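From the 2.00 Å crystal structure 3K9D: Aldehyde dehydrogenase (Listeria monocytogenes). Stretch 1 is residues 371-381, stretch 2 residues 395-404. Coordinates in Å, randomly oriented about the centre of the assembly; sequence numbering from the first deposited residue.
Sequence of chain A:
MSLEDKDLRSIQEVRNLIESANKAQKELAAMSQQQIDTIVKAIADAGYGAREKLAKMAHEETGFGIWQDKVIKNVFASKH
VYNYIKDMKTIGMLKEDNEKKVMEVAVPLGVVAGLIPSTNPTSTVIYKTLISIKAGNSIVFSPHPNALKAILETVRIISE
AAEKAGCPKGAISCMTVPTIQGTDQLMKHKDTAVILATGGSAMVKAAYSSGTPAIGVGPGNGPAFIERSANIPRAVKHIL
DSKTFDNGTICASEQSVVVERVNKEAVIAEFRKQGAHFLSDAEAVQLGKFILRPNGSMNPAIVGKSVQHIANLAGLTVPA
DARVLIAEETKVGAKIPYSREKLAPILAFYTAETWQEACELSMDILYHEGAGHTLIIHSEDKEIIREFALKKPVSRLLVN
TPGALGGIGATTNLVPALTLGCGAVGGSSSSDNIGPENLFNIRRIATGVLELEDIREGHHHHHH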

# COMPACT_ATOMS: atom_id res chain seq x y z
N ALA A 371 -5.88 -13.28 -12.48
CA ALA A 371 -6.72 -12.21 -11.90
C ALA A 371 -5.89 -11.04 -11.37
O ALA A 371 -4.84 -11.24 -10.75
CB ALA A 371 -7.62 -12.76 -10.79
N GLY A 372 -6.33 -9.83 -11.66
CA GLY A 372 -5.57 -8.66 -11.25
C GLY A 372 -4.52 -8.15 -12.23
O GLY A 372 -4.12 -7.01 -12.14
N HIS A 373 -4.06 -8.99 -13.16
CA HIS A 373 -3.03 -8.53 -14.08
C HIS A 373 -3.64 -7.86 -15.34
O HIS A 373 -4.12 -6.73 -15.26
CB HIS A 373 -2.03 -9.65 -14.44
CG HIS A 373 -0.65 -9.14 -14.80
ND1 HIS A 373 -0.44 -8.09 -15.67
CD2 HIS A 373 0.58 -9.54 -14.40
CE1 HIS A 373 0.85 -7.85 -15.77
NE2 HIS A 373 1.50 -8.72 -15.01
N THR A 374 -3.63 -8.58 -16.46
CA THR A 374 -3.98 -8.01 -17.78
C THR A 374 -5.02 -8.89 -18.52
O THR A 374 -5.04 -10.10 -18.34
CB THR A 374 -2.71 -7.91 -18.67
OG1 THR A 374 -1.65 -7.28 -17.95
CG2 THR A 374 -2.97 -7.10 -19.92
N LEU A 375 -5.88 -8.24 -19.30
CA LEU A 375 -6.70 -8.87 -20.33
C LEU A 375 -6.66 -7.91 -21.53
O LEU A 375 -6.57 -6.70 -21.36
CB LEU A 375 -8.15 -9.11 -19.84
CG LEU A 375 -9.18 -9.69 -20.82
CD1 LEU A 375 -10.14 -10.62 -20.16
CD2 LEU A 375 -9.96 -8.59 -21.53
N ILE A 376 -6.71 -8.46 -22.74
CA ILE A 376 -6.63 -7.67 -23.97
C ILE A 376 -7.93 -7.90 -24.76
O ILE A 376 -8.46 -8.99 -24.77
CB ILE A 376 -5.37 -8.03 -24.82
CG1 ILE A 376 -4.08 -7.99 -23.99
CG2 ILE A 376 -5.25 -7.11 -26.05
CD1 ILE A 376 -3.64 -9.34 -23.40
N ILE A 377 -8.48 -6.84 -25.34
CA ILE A 377 -9.65 -6.97 -26.18
C ILE A 377 -9.45 -6.17 -27.48
O ILE A 377 -8.94 -5.04 -27.47
CB ILE A 377 -10.97 -6.50 -25.46
CG1 ILE A 377 -12.21 -6.86 -26.31
CG2 ILE A 377 -10.91 -5.02 -25.12
CD1 ILE A 377 -13.58 -6.50 -25.70
N HIS A 378 -9.85 -6.79 -28.59
CA HIS A 378 -9.85 -6.14 -29.88
C HIS A 378 -11.28 -6.05 -30.31
O HIS A 378 -11.96 -7.07 -30.44
CB HIS A 378 -8.99 -6.90 -30.90
CG HIS A 378 -7.56 -7.06 -30.47
ND1 HIS A 378 -6.57 -6.18 -30.84
CD2 HIS A 378 -6.97 -8.00 -29.70
CE1 HIS A 378 -5.42 -6.57 -30.31
NE2 HIS A 378 -5.64 -7.67 -29.60
N SER A 379 -11.73 -4.83 -30.51
CA SER A 379 -13.14 -4.56 -30.73
C SER A 379 -13.29 -3.14 -31.19
O SER A 379 -12.51 -2.27 -30.79
CB SER A 379 -13.93 -4.71 -29.42
OG SER A 379 -15.31 -4.57 -29.66
N GLU A 380 -14.29 -2.91 -32.04
CA GLU A 380 -14.72 -1.55 -32.36
C GLU A 380 -16.06 -1.22 -31.70
O GLU A 380 -16.72 -0.22 -32.04
CB GLU A 380 -14.77 -1.34 -33.88
CG GLU A 380 -13.41 -1.55 -34.58
CD GLU A 380 -12.37 -0.52 -34.20
OE1 GLU A 380 -12.75 0.64 -33.93
OE2 GLU A 380 -11.16 -0.85 -34.16
N ASP A 381 -16.46 -2.05 -30.75
CA ASP A 381 -17.73 -1.87 -30.07
C ASP A 381 -17.50 -1.32 -28.67
O ASP A 381 -17.14 -2.06 -27.75
CB ASP A 381 -18.51 -3.19 -30.02
CG ASP A 381 -19.95 -3.01 -29.57
OD1 ASP A 381 -20.19 -2.37 -28.53
OD2 ASP A 381 -20.86 -3.54 -30.23
N SER A 395 -6.29 -5.40 -13.55
CA SER A 395 -5.93 -4.03 -13.22
C SER A 395 -5.62 -3.19 -14.45
O SER A 395 -5.68 -1.96 -14.40
CB SER A 395 -4.74 -4.01 -12.27
OG SER A 395 -5.06 -4.73 -11.09
N ARG A 396 -5.30 -3.87 -15.54
CA ARG A 396 -5.06 -3.18 -16.80
C ARG A 396 -5.79 -3.92 -17.91
O ARG A 396 -5.55 -5.10 -18.15
CB ARG A 396 -3.54 -3.00 -17.09
CG ARG A 396 -2.72 -4.28 -17.05
CD ARG A 396 -1.22 -4.08 -16.87
NE ARG A 396 -0.86 -3.27 -15.71
CZ ARG A 396 -0.95 -3.63 -14.43
NH1 ARG A 396 -1.42 -4.81 -14.07
NH2 ARG A 396 -0.57 -2.78 -13.48
N LEU A 397 -6.72 -3.24 -18.56
CA LEU A 397 -7.43 -3.84 -19.68
C LEU A 397 -7.08 -3.12 -20.98
O LEU A 397 -7.35 -1.95 -21.17
CB LEU A 397 -8.94 -3.85 -19.45
CG LEU A 397 -9.72 -5.01 -20.07
CD1 LEU A 397 -11.02 -5.15 -19.33
CD2 LEU A 397 -9.98 -4.81 -21.54
N LEU A 398 -6.47 -3.87 -21.88
CA LEU A 398 -5.91 -3.25 -23.07
C LEU A 398 -6.85 -3.35 -24.27
O LEU A 398 -7.41 -4.40 -24.52
CB LEU A 398 -4.54 -3.85 -23.36
CG LEU A 398 -3.65 -3.80 -22.13
CD1 LEU A 398 -2.40 -4.57 -22.41
CD2 LEU A 398 -3.34 -2.37 -21.65
N VAL A 399 -7.03 -2.23 -24.96
CA VAL A 399 -7.90 -2.17 -26.11
C VAL A 399 -7.08 -1.85 -27.37
O VAL A 399 -6.37 -0.83 -27.42
CB VAL A 399 -9.06 -1.15 -25.92
CG1 VAL A 399 -10.03 -1.21 -27.10
CG2 VAL A 399 -9.82 -1.41 -24.60
N ASN A 400 -7.19 -2.73 -28.36
CA ASN A 400 -6.61 -2.55 -29.71
C ASN A 400 -5.11 -2.23 -29.69
O ASN A 400 -4.66 -1.25 -30.28
CB ASN A 400 -7.39 -1.48 -30.50
CG ASN A 400 -8.83 -1.89 -30.78
OD1 ASN A 400 -9.14 -3.07 -30.89
ND2 ASN A 400 -9.69 -0.93 -30.93
N THR A 401 -4.35 -3.08 -29.01
CA THR A 401 -2.94 -2.81 -28.79
C THR A 401 -2.29 -4.16 -28.50
O THR A 401 -2.99 -5.09 -28.10
CB THR A 401 -2.72 -1.73 -27.64
OG1 THR A 401 -1.44 -1.08 -27.78
CG2 THR A 401 -2.87 -2.32 -26.23
N PRO A 402 -0.97 -4.28 -28.76
CA PRO A 402 -0.22 -5.46 -28.31
C PRO A 402 -0.19 -5.57 -26.78
O PRO A 402 0.10 -4.58 -26.11
CB PRO A 402 1.21 -5.21 -28.83
CG PRO A 402 1.15 -4.01 -29.69
CD PRO A 402 -0.14 -3.33 -29.53
N GLY A 403 -0.47 -6.75 -26.24
CA GLY A 403 -0.53 -6.97 -24.78
C GLY A 403 0.70 -6.57 -23.98
O GLY A 403 0.60 -5.84 -23.02
N ALA A 404 1.87 -7.06 -24.40
CA ALA A 404 3.14 -6.81 -23.70
C ALA A 404 3.49 -5.33 -23.68
O ALA A 404 3.89 -4.79 -22.65
CB ALA A 404 4.26 -7.58 -24.39
O HOH W 1 -2.86 -7.80 -28.71

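Two neighbouring strands, 374-378 and 396-399, run parallel with their axes 4.7 Å apart at closest approach and 21° between their directions. The register pairs T374 with R396, L375 with L397, I376 with L398 and I377 with V399. As in any parallel pair, the bonds zigzag: R396 N gives to H373 O (3.1 Å), L398 N to L375 O (2.9 Å), I377 N to L398 O (2.8 Å) and N400 N to I377 O (3.0 Å). The rung from L375 N to R396 O is weak at 3.4 Å. Between the rungs, CA-H...O contacts such as V399 CA to I377 O (3.3 Å) fill the spacing.

Both chains turn a corner near the start of the pairing, at H373 and S395. S395 suits this spot because it is small and has a hydroxyl close to the backbone: S395 OG donates to G372 O at 2.7 Å, while S395 N reaches H373 O at 3.1 Å. G372, at phi/psi 89/-21, has a backbone that calls for glycine, since a CB would be jammed against the preceding carbonyl.

Side chains then alternate between the two faces. L375, I377, L397 and V399 share one face, where L397 CD2 meets both L375 CD2 (3.8 Å) and I377 CG2 (3.7 Å), and I377 CG2 also packs on V399 CG2 (3.8 Å). Branched aliphatics serve well here, covering the sheet without asking for polar partners. On the face of T374, R396, I376 and L398, T374 CG2 touches L398 CD1 at 3.6 Å. T374 is two-sided: its OG1 hydrogen-bonds H373 ND1 at 2.7 Å and also lies 3.3 Å from R396 CG, part of the aliphatic stem of the arginine. The buried guanidinium is satisfied elsewhere in the structure.

I376 CG1 lies 3.8 Å from G403 CA, where the second chain enters a helix. A CB on G403 would come within 3.2 Å of I376 CD1, so glycine makes room for the isoleucine.

N400 closes the far end, with the largest area covered by the opposite stretch. Its phi/psi of 54/53 is a left-handed conformation that asparagine tolerates well, and its side-chain amide stands in for a peptide group, pairing with both the N and the O of S379: S379 N gives to N400 OD1 (3.2 Å) and N400 ND2 to S379 O (3.1 Å). Beside it, by the H378 ring, one water joins H378 NE2 (2.9 Å) to T401 O (2.8 Å), donating to the carbonyl.

The rule is economical: backbone rungs set the register, aliphatics fill the face of L375, I377, L397 and V399, while the other face mixes I376 and L398 with T374 and R396, and small or polar residues finish the ends.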